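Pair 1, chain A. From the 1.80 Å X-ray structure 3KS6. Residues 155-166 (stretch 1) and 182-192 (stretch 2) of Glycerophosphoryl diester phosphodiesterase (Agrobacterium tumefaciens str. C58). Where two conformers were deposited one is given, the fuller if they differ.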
# COMPACT_ATOMS: atom_id res chain seq x y z
N PRO A 155 8.50 -10.34 0.47
CA PRO A 155 7.41 -10.58 -0.45
C PRO A 155 7.08 -9.36 -1.28
O PRO A 155 7.20 -8.25 -0.77
CB PRO A 155 6.24 -10.91 0.47
CG PRO A 155 6.88 -11.33 1.77
CD PRO A 155 8.07 -10.47 1.86
N ARG A 156 6.69 -9.59 -2.53
CA ARG A 156 6.29 -8.56 -3.49
C ARG A 156 4.89 -8.87 -4.03
O ARG A 156 4.53 -10.05 -4.20
CB ARG A 156 7.25 -8.53 -4.68
CG ARG A 156 8.69 -8.12 -4.37
CD ARG A 156 9.70 -8.65 -5.41
NE ARG A 156 9.93 -10.11 -5.31
CZ ARG A 156 9.56 -11.03 -6.22
NH1 ARG A 156 9.02 -10.68 -7.37
NH2 ARG A 156 9.78 -12.32 -5.99
N LEU A 157 4.12 -7.82 -4.33
CA LEU A 157 2.85 -7.99 -5.02
C LEU A 157 2.69 -6.89 -6.08
O LEU A 157 2.99 -5.72 -5.82
CB LEU A 157 1.66 -8.05 -4.08
CG LEU A 157 1.11 -6.78 -3.46
CD1 LEU A 157 0.04 -6.16 -4.30
CD2 LEU A 157 0.56 -7.01 -2.05
N TRP A 158 2.19 -7.30 -7.24
CA TRP A 158 1.95 -6.42 -8.38
C TRP A 158 0.53 -5.92 -8.33
O TRP A 158 -0.44 -6.68 -8.31
CB TRP A 158 2.25 -7.16 -9.67
CG TRP A 158 2.10 -6.29 -10.90
CD1 TRP A 158 2.35 -4.97 -11.00
CD2 TRP A 158 1.68 -6.73 -12.19
NE1 TRP A 158 2.08 -4.53 -12.28
CE2 TRP A 158 1.65 -5.60 -13.03
CE3 TRP A 158 1.33 -7.98 -12.72
CZ2 TRP A 158 1.30 -5.68 -14.38
CZ3 TRP A 158 0.97 -8.05 -14.03
CH2 TRP A 158 0.96 -6.92 -14.86
N LEU A 159 0.42 -4.60 -8.29
CA LEU A 159 -0.86 -3.91 -8.34
C LEU A 159 -1.24 -3.74 -9.78
O LEU A 159 -0.51 -3.10 -10.58
CB LEU A 159 -0.72 -2.54 -7.68
CG LEU A 159 -0.37 -2.59 -6.18
CD1 LEU A 159 0.10 -1.20 -5.67
CD2 LEU A 159 -1.59 -3.08 -5.43
N VAL A 160 -2.39 -4.33 -10.11
CA VAL A 160 -2.90 -4.38 -11.50
C VAL A 160 -4.11 -3.45 -11.60
O VAL A 160 -5.20 -3.73 -11.04
CB VAL A 160 -3.27 -5.82 -11.85
CG1 VAL A 160 -3.89 -5.91 -13.28
CG2 VAL A 160 -2.03 -6.74 -11.73
N SER A 161 -3.94 -2.33 -12.29
CA SER A 161 -4.99 -1.33 -12.43
C SER A 161 -6.16 -1.84 -13.27
O SER A 161 -5.98 -2.74 -14.10
CB SER A 161 -4.44 -0.08 -13.10
OG SER A 161 -4.03 -0.40 -14.42
N PRO A 162 -7.36 -1.28 -13.06
CA PRO A 162 -8.50 -1.64 -13.93
C PRO A 162 -8.16 -1.61 -15.44
O PRO A 162 -8.57 -2.53 -16.17
CB PRO A 162 -9.60 -0.65 -13.51
CG PRO A 162 -9.29 -0.45 -12.00
CD PRO A 162 -7.76 -0.34 -12.00
N SER A 163 -7.42 -0.59 -15.88
CA SER A 163 -7.01 -0.43 -17.30
C SER A 163 -6.14 -1.56 -17.80
O SER A 163 -6.39 -2.13 -18.87
CB SER A 163 -6.25 0.88 -17.48
OG SER A 163 -7.14 1.94 -17.33
N VAL A 164 -5.11 -1.88 -17.04
CA VAL A 164 -4.24 -3.00 -17.37
C VAL A 164 -5.04 -4.32 -17.40
O VAL A 164 -4.92 -5.10 -18.35
CB VAL A 164 -2.99 -3.05 -16.42
CG1 VAL A 164 -2.18 -4.35 -16.58
CG2 VAL A 164 -2.09 -1.81 -16.68
N LEU A 165 -5.89 -4.54 -16.40
CA LEU A 165 -6.64 -5.79 -16.30
C LEU A 165 -7.58 -5.94 -17.50
O LEU A 165 -7.70 -7.02 -18.06
CB LEU A 165 -7.46 -5.84 -15.00
CG LEU A 165 -8.33 -7.11 -14.74
CD1 LEU A 165 -7.49 -8.41 -14.78
CD2 LEU A 165 -9.03 -6.99 -13.38
N GLN A 166 -8.25 -4.84 -17.85
CA GLN A 166 -9.21 -4.83 -18.95
C GLN A 166 -8.55 -4.98 -20.30
O GLN A 166 -9.08 -5.67 -21.19
CB GLN A 166 -10.01 -3.51 -18.93
CG GLN A 166 -10.93 -3.31 -20.16
CD GLN A 166 -12.12 -2.40 -19.89
OE1 GLN A 166 -12.42 -1.52 -20.69
NE2 GLN A 166 -12.80 -2.61 -18.77
N ILE A 182 6.51 -12.97 -10.20
CA ILE A 182 5.61 -12.31 -9.24
C ILE A 182 4.64 -13.41 -8.78
O ILE A 182 4.08 -14.12 -9.62
CB ILE A 182 4.88 -11.07 -9.91
CG1 ILE A 182 5.93 -9.99 -10.29
CG2 ILE A 182 3.82 -10.48 -8.99
CD1 ILE A 182 5.43 -8.97 -11.29
N HIS A 183 4.44 -13.50 -7.48
CA HIS A 183 3.63 -14.56 -6.88
C HIS A 183 2.30 -14.09 -6.33
O HIS A 183 1.53 -14.92 -5.85
CB HIS A 183 4.42 -15.23 -5.77
CG HIS A 183 5.77 -15.69 -6.23
ND1 HIS A 183 5.92 -16.62 -7.23
CD2 HIS A 183 7.01 -15.29 -5.88
CE1 HIS A 183 7.21 -16.81 -7.45
NE2 HIS A 183 7.89 -16.01 -6.65
N GLU A 184 2.00 -12.79 -6.45
CA GLU A 184 0.77 -12.23 -5.95
C GLU A 184 0.41 -10.98 -6.74
O GLU A 184 1.31 -10.19 -7.08
CB GLU A 184 0.95 -11.82 -4.49
CG GLU A 184 -0.29 -11.23 -3.86
CD GLU A 184 -0.22 -11.00 -2.36
OE1 GLU A 184 0.72 -11.47 -1.67
OE2 GLU A 184 -1.13 -10.30 -1.85
N ILE A 185 -0.87 -10.82 -7.08
CA ILE A 185 -1.38 -9.58 -7.67
C ILE A 185 -2.44 -8.98 -6.76
O ILE A 185 -3.06 -9.70 -5.95
CB ILE A 185 -1.94 -9.74 -9.13
CG1 ILE A 185 -3.25 -10.53 -9.14
CG2 ILE A 185 -0.90 -10.39 -10.01
CD1 ILE A 185 -3.94 -10.67 -10.51
N GLY A 186 -2.65 -7.68 -6.90
CA GLY A 186 -3.74 -7.00 -6.20
C GLY A 186 -4.54 -6.25 -7.26
O GLY A 186 -3.95 -5.54 -8.05
N VAL A 187 -5.85 -6.48 -7.29
CA VAL A 187 -6.75 -5.78 -8.20
C VAL A 187 -7.72 -4.88 -7.41
O VAL A 187 -8.05 -5.16 -6.22
CB VAL A 187 -7.56 -6.79 -9.12
CG1 VAL A 187 -6.60 -7.79 -9.82
CG2 VAL A 187 -8.65 -7.57 -8.35
N HIS A 188 -8.22 -3.82 -8.08
CA HIS A 188 -9.30 -2.99 -7.52
C HIS A 188 -10.47 -3.90 -7.17
O HIS A 188 -10.87 -4.73 -7.97
CB HIS A 188 -9.76 -1.97 -8.54
CG HIS A 188 -10.61 -0.86 -7.99
ND1 HIS A 188 -11.86 -1.06 -7.43
CD2 HIS A 188 -10.37 0.47 -7.91
CE1 HIS A 188 -12.35 0.10 -7.02
NE2 HIS A 188 -11.47 1.04 -7.30
N ILE A 189 -11.04 -3.72 -5.98
CA ILE A 189 -12.15 -4.57 -5.51
C ILE A 189 -13.30 -4.62 -6.51
O ILE A 189 -13.94 -5.65 -6.68
CB ILE A 189 -12.66 -4.08 -4.09
CG1 ILE A 189 -13.69 -5.04 -3.48
CG2 ILE A 189 -13.19 -2.65 -4.14
CD1 ILE A 189 -13.25 -6.46 -3.43
N ASP A 190 -13.58 -3.50 -7.17
CA ASP A 190 -14.70 -3.45 -8.13
C ASP A 190 -14.44 -4.27 -9.40
O ASP A 190 -15.38 -4.51 -10.13
CB ASP A 190 -15.07 -2.00 -8.51
CG ASP A 190 -15.67 -1.20 -7.35
OD1 ASP A 190 -16.13 -1.79 -6.35
OD2 ASP A 190 -15.65 0.04 -7.48
N THR A 191 -13.19 -4.69 -9.65
CA THR A 191 -12.85 -5.58 -10.74
C THR A 191 -12.69 -7.06 -10.35
O THR A 191 -12.47 -7.93 -11.18
CB THR A 191 -11.59 -5.10 -11.48
OG1 THR A 191 -10.42 -5.29 -10.67
CG2 THR A 191 -11.74 -3.63 -11.91
N ALA A 192 -12.84 -7.37 -9.07
CA ALA A 192 -12.70 -8.71 -8.57
C ALA A 192 -14.04 -9.42 -8.65
O ALA A 192 -15.09 -8.80 -8.51
CB ALA A 192 -12.24 -8.68 -7.08
O HOH W 1 5.87 -11.77 -5.75
O HOH W 2 3.37 -11.35 -1.87
O HOH W 3 10.81 -15.07 -7.10
O HOH W 4 -7.91 -3.59 -10.93

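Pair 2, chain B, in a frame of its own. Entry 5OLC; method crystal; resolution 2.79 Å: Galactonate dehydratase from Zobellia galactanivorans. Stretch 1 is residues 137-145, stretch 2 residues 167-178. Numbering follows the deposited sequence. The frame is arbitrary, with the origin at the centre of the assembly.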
# COMPACT_ATOMS: atom_id res chain seq x y z
N ILE B 137 -26.97 -26.93 -18.49
CA ILE B 137 -26.61 -25.52 -18.36
C ILE B 137 -27.76 -24.68 -18.97
O ILE B 137 -28.39 -25.14 -19.92
CB ILE B 137 -25.15 -25.17 -18.85
CG1 ILE B 137 -25.13 -24.31 -20.09
CG2 ILE B 137 -24.23 -26.37 -19.05
CD1 ILE B 137 -24.88 -22.94 -19.77
N GLU B 138 -28.09 -23.51 -18.39
CA GLU B 138 -29.18 -22.66 -18.88
C GLU B 138 -28.62 -21.37 -19.51
O GLU B 138 -28.33 -20.41 -18.80
CB GLU B 138 -30.27 -22.41 -17.79
CG GLU B 138 -29.79 -21.84 -16.47
CD GLU B 138 -30.89 -21.29 -15.58
OE1 GLU B 138 -30.65 -20.26 -14.92
OE2 GLU B 138 -31.99 -21.90 -15.54
N PRO B 139 -28.39 -21.35 -20.84
CA PRO B 139 -27.77 -20.16 -21.45
C PRO B 139 -28.69 -18.95 -21.58
O PRO B 139 -29.91 -19.08 -21.42
CB PRO B 139 -27.28 -20.67 -22.81
CG PRO B 139 -28.21 -21.77 -23.15
CD PRO B 139 -28.65 -22.40 -21.85
N TYR B 140 -28.09 -17.78 -21.84
CA TYR B 140 -28.84 -16.54 -22.04
C TYR B 140 -28.89 -16.17 -23.52
O TYR B 140 -27.96 -16.50 -24.28
CB TYR B 140 -28.35 -15.39 -21.15
CG TYR B 140 -26.90 -15.00 -21.33
CD1 TYR B 140 -25.89 -15.60 -20.59
CD2 TYR B 140 -26.54 -13.94 -22.16
CE1 TYR B 140 -24.55 -15.22 -20.72
CE2 TYR B 140 -25.20 -13.54 -22.30
CZ TYR B 140 -24.21 -14.19 -21.58
OH TYR B 140 -22.90 -13.81 -21.70
N ALA B 141 -29.98 -15.51 -23.93
CA ALA B 141 -30.20 -15.08 -25.30
C ALA B 141 -29.69 -13.65 -25.51
O ALA B 141 -30.13 -12.75 -24.79
CB ALA B 141 -31.69 -15.17 -25.63
N THR B 142 -28.76 -13.44 -26.47
CA THR B 142 -28.22 -12.11 -26.79
C THR B 142 -28.99 -11.50 -27.98
O THR B 142 -29.12 -12.15 -29.03
CB THR B 142 -26.69 -12.14 -26.99
OG1 THR B 142 -26.36 -12.97 -28.10
CG2 THR B 142 -25.94 -12.59 -25.76
N GLY B 143 -29.50 -10.27 -27.80
CA GLY B 143 -30.29 -9.56 -28.81
C GLY B 143 -30.11 -8.06 -28.90
O GLY B 143 -30.88 -7.29 -28.32
N LEU B 144 -29.11 -7.64 -29.72
CA LEU B 144 -28.72 -6.24 -29.99
C LEU B 144 -29.64 -5.53 -31.00
O LEU B 144 -30.31 -6.20 -31.79
CB LEU B 144 -27.22 -6.11 -30.43
CG LEU B 144 -26.49 -7.12 -31.37
CD1 LEU B 144 -26.05 -8.38 -30.65
CD2 LEU B 144 -27.23 -7.40 -32.67
N TYR B 145 -29.63 -4.18 -31.00
CA TYR B 145 -30.41 -3.35 -31.93
C TYR B 145 -29.62 -3.09 -33.23
O TYR B 145 -29.93 -2.20 -34.02
CB TYR B 145 -30.87 -2.02 -31.27
CG TYR B 145 -29.77 -1.21 -30.62
CD1 TYR B 145 -28.85 -0.51 -31.40
CD2 TYR B 145 -29.69 -1.07 -29.24
CE1 TYR B 145 -27.83 0.24 -30.82
CE2 TYR B 145 -28.69 -0.30 -28.65
CZ TYR B 145 -27.76 0.35 -29.44
OH TYR B 145 -26.78 1.12 -28.86
N GLY B 167 -38.47 -20.44 -23.95
CA GLY B 167 -38.07 -21.07 -22.69
C GLY B 167 -36.94 -20.41 -21.92
O GLY B 167 -36.75 -20.74 -20.74
N PHE B 168 -36.16 -19.50 -22.56
CA PHE B 168 -35.02 -18.81 -21.96
C PHE B 168 -35.31 -18.19 -20.60
O PHE B 168 -36.38 -17.61 -20.40
CB PHE B 168 -34.43 -17.76 -22.91
CG PHE B 168 -33.71 -18.35 -24.10
CD1 PHE B 168 -32.36 -18.69 -24.03
CD2 PHE B 168 -34.38 -18.55 -25.30
CE1 PHE B 168 -31.70 -19.23 -25.13
CE2 PHE B 168 -33.71 -19.08 -26.40
CZ PHE B 168 -32.38 -19.42 -26.32
N LYS B 169 -34.38 -18.38 -19.66
CA LYS B 169 -34.48 -17.92 -18.27
C LYS B 169 -33.82 -16.55 -18.07
O LYS B 169 -34.06 -15.88 -17.06
CB LYS B 169 -33.86 -18.97 -17.31
CG LYS B 169 -34.28 -20.43 -17.55
CD LYS B 169 -35.71 -20.77 -17.07
CE LYS B 169 -36.06 -22.23 -17.24
NZ LYS B 169 -36.41 -22.58 -18.65
N ALA B 170 -32.99 -16.14 -19.04
CA ALA B 170 -32.25 -14.88 -19.03
C ALA B 170 -32.00 -14.34 -20.44
O ALA B 170 -31.89 -15.13 -21.39
CB ALA B 170 -30.92 -15.07 -18.32
N THR B 171 -31.88 -13.01 -20.57
CA THR B 171 -31.59 -12.36 -21.85
C THR B 171 -30.65 -11.16 -21.69
O THR B 171 -30.81 -10.37 -20.76
CB THR B 171 -32.88 -12.02 -22.64
OG1 THR B 171 -32.54 -11.51 -23.92
CG2 THR B 171 -33.82 -11.06 -21.90
N LYS B 172 -29.66 -11.04 -22.61
CA LYS B 172 -28.68 -9.95 -22.60
C LYS B 172 -28.94 -8.94 -23.72
O LYS B 172 -28.86 -9.28 -24.91
CB LYS B 172 -27.24 -10.47 -22.63
CG LYS B 172 -26.19 -9.39 -22.37
CD LYS B 172 -24.79 -9.92 -22.55
CE LYS B 172 -24.25 -9.73 -23.94
NZ LYS B 172 -22.93 -10.39 -24.12
N MET B 173 -29.22 -7.70 -23.33
CA MET B 173 -29.51 -6.60 -24.24
C MET B 173 -28.33 -5.64 -24.43
O MET B 173 -27.55 -5.42 -23.49
CB MET B 173 -30.78 -5.86 -23.81
CG MET B 173 -30.69 -5.21 -22.45
SD MET B 173 -32.09 -4.14 -22.11
CE MET B 173 -31.79 -2.79 -23.34
N LYS B 174 -28.21 -5.07 -25.64
CA LYS B 174 -27.14 -4.12 -25.95
C LYS B 174 -27.57 -2.70 -25.69
O LYS B 174 -28.66 -2.30 -26.09
CB LYS B 174 -26.62 -4.29 -27.38
N VAL B 175 -26.73 -1.96 -24.94
CA VAL B 175 -26.93 -0.56 -24.56
C VAL B 175 -25.74 0.28 -25.08
O VAL B 175 -24.68 -0.27 -25.40
CB VAL B 175 -27.19 -0.38 -23.04
CG1 VAL B 175 -28.45 -1.12 -22.60
CG2 VAL B 175 -25.99 -0.77 -22.19
N GLY B 176 -25.95 1.59 -25.18
CA GLY B 176 -24.96 2.54 -25.70
C GLY B 176 -25.56 3.57 -26.63
O GLY B 176 -24.83 4.34 -27.25
N LEU B 177 -26.90 3.58 -26.72
CA LEU B 177 -27.73 4.47 -27.54
C LEU B 177 -28.02 5.81 -26.84
O LEU B 177 -28.71 6.67 -27.41
CB LEU B 177 -29.04 3.74 -27.88
CG LEU B 177 -29.66 3.97 -29.26
CD1 LEU B 177 -28.65 3.73 -30.40
CD2 LEU B 177 -30.87 3.09 -29.44
N GLY B 178 -27.47 5.99 -25.63
CA GLY B 178 -27.65 7.17 -24.80
C GLY B 178 -28.29 6.81 -23.48
O GLY B 178 -29.21 5.98 -23.46
O HOH W 5 -32.01 -20.04 -19.97

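Two neighbouring parallel strands can hold nearly the same backbone while their side chains fill the surrounding space quite differently. Pairs 1 and 2 illustrate the principle: fourteen central residues superpose with an RMSD of 0.8 Å, and the strands cross at -32° in pair 1 and -25° in pair 2.

The common element is a ladder of three backbone hydrogen bonds. In pair 1, Trp158(A) N donates to Glu184(A) O (3.0 Å), Gly186(A) N to Trp158(A) O (2.8 Å) and Val160(A) N to Gly186(A) O (2.9 Å). In pair 2 the matched atoms repeat the pattern: Ala141(B) N to Ala170(B) O (3.2 Å), Lys172(B) N to Ala141(B) O (2.8 Å) and Gly143(B) N to Lys172(B) O (3.1 Å). Because the ladder uses main-chain atoms, it tolerates a change of side chain at every rung.

At the entrance to the second strand, Ile182(A) matches Phe168(B), and Trp158(A) matches Ala141(B). Bulk is redistributed between them. In pair 1 the branched Ile182(A) sets CG2 3.7 Å from CB of Trp158(A), whose ring end leads away. In pair 2 the small Ala141(B) places its CB over the face of the Phe168(B) ring, 4.0 Å from the centroid, so the aromatic group comes from the loop leading into the second strand.

On the same face, Ile185(A) matches Thr171(B). The isoleucine packs its CB 4.0 Å from CG2 of Val160(A), whereas Thr171(B) OG1 donates a hydrogen bond to Ala141(B) O (2.8 Å), giving that carbonyl a second donor. Val160(A) itself corresponds to Gly143(B), so this apolar contact has no equivalent side chain in pair 2.

The other face pairs Leu159(A) with Gly186(A), and Thr142(B) with Lys172(B). An ideal CB on Gly186(A) would lie a tight 3.4 Å from both Leu157(A) CD1 and Leu159(A) CD2; the two leucines close over the glycine. In pair 2 a long side chain occupies this position: Lys172(B) CB lies 3.6 Å from CD2 of Tyr140(B), the match of Leu157(A), and its CE lies 3.8 Å from Thr142(B) CG2.

Farther along, His188(A) and Lys174(B) both point toward the opposing stretch. Pro162(A) CG rests 3.8 Å from His188(A) CB, while its counterpart Tyr145(B) reaches past Lys174(B) and receives Leu177(B) CD2 over its ring face, 4.1 Å from the centroid. A shared ladder thus fixes where side chains start, leaving each pair to distribute volume and polarity in its own way.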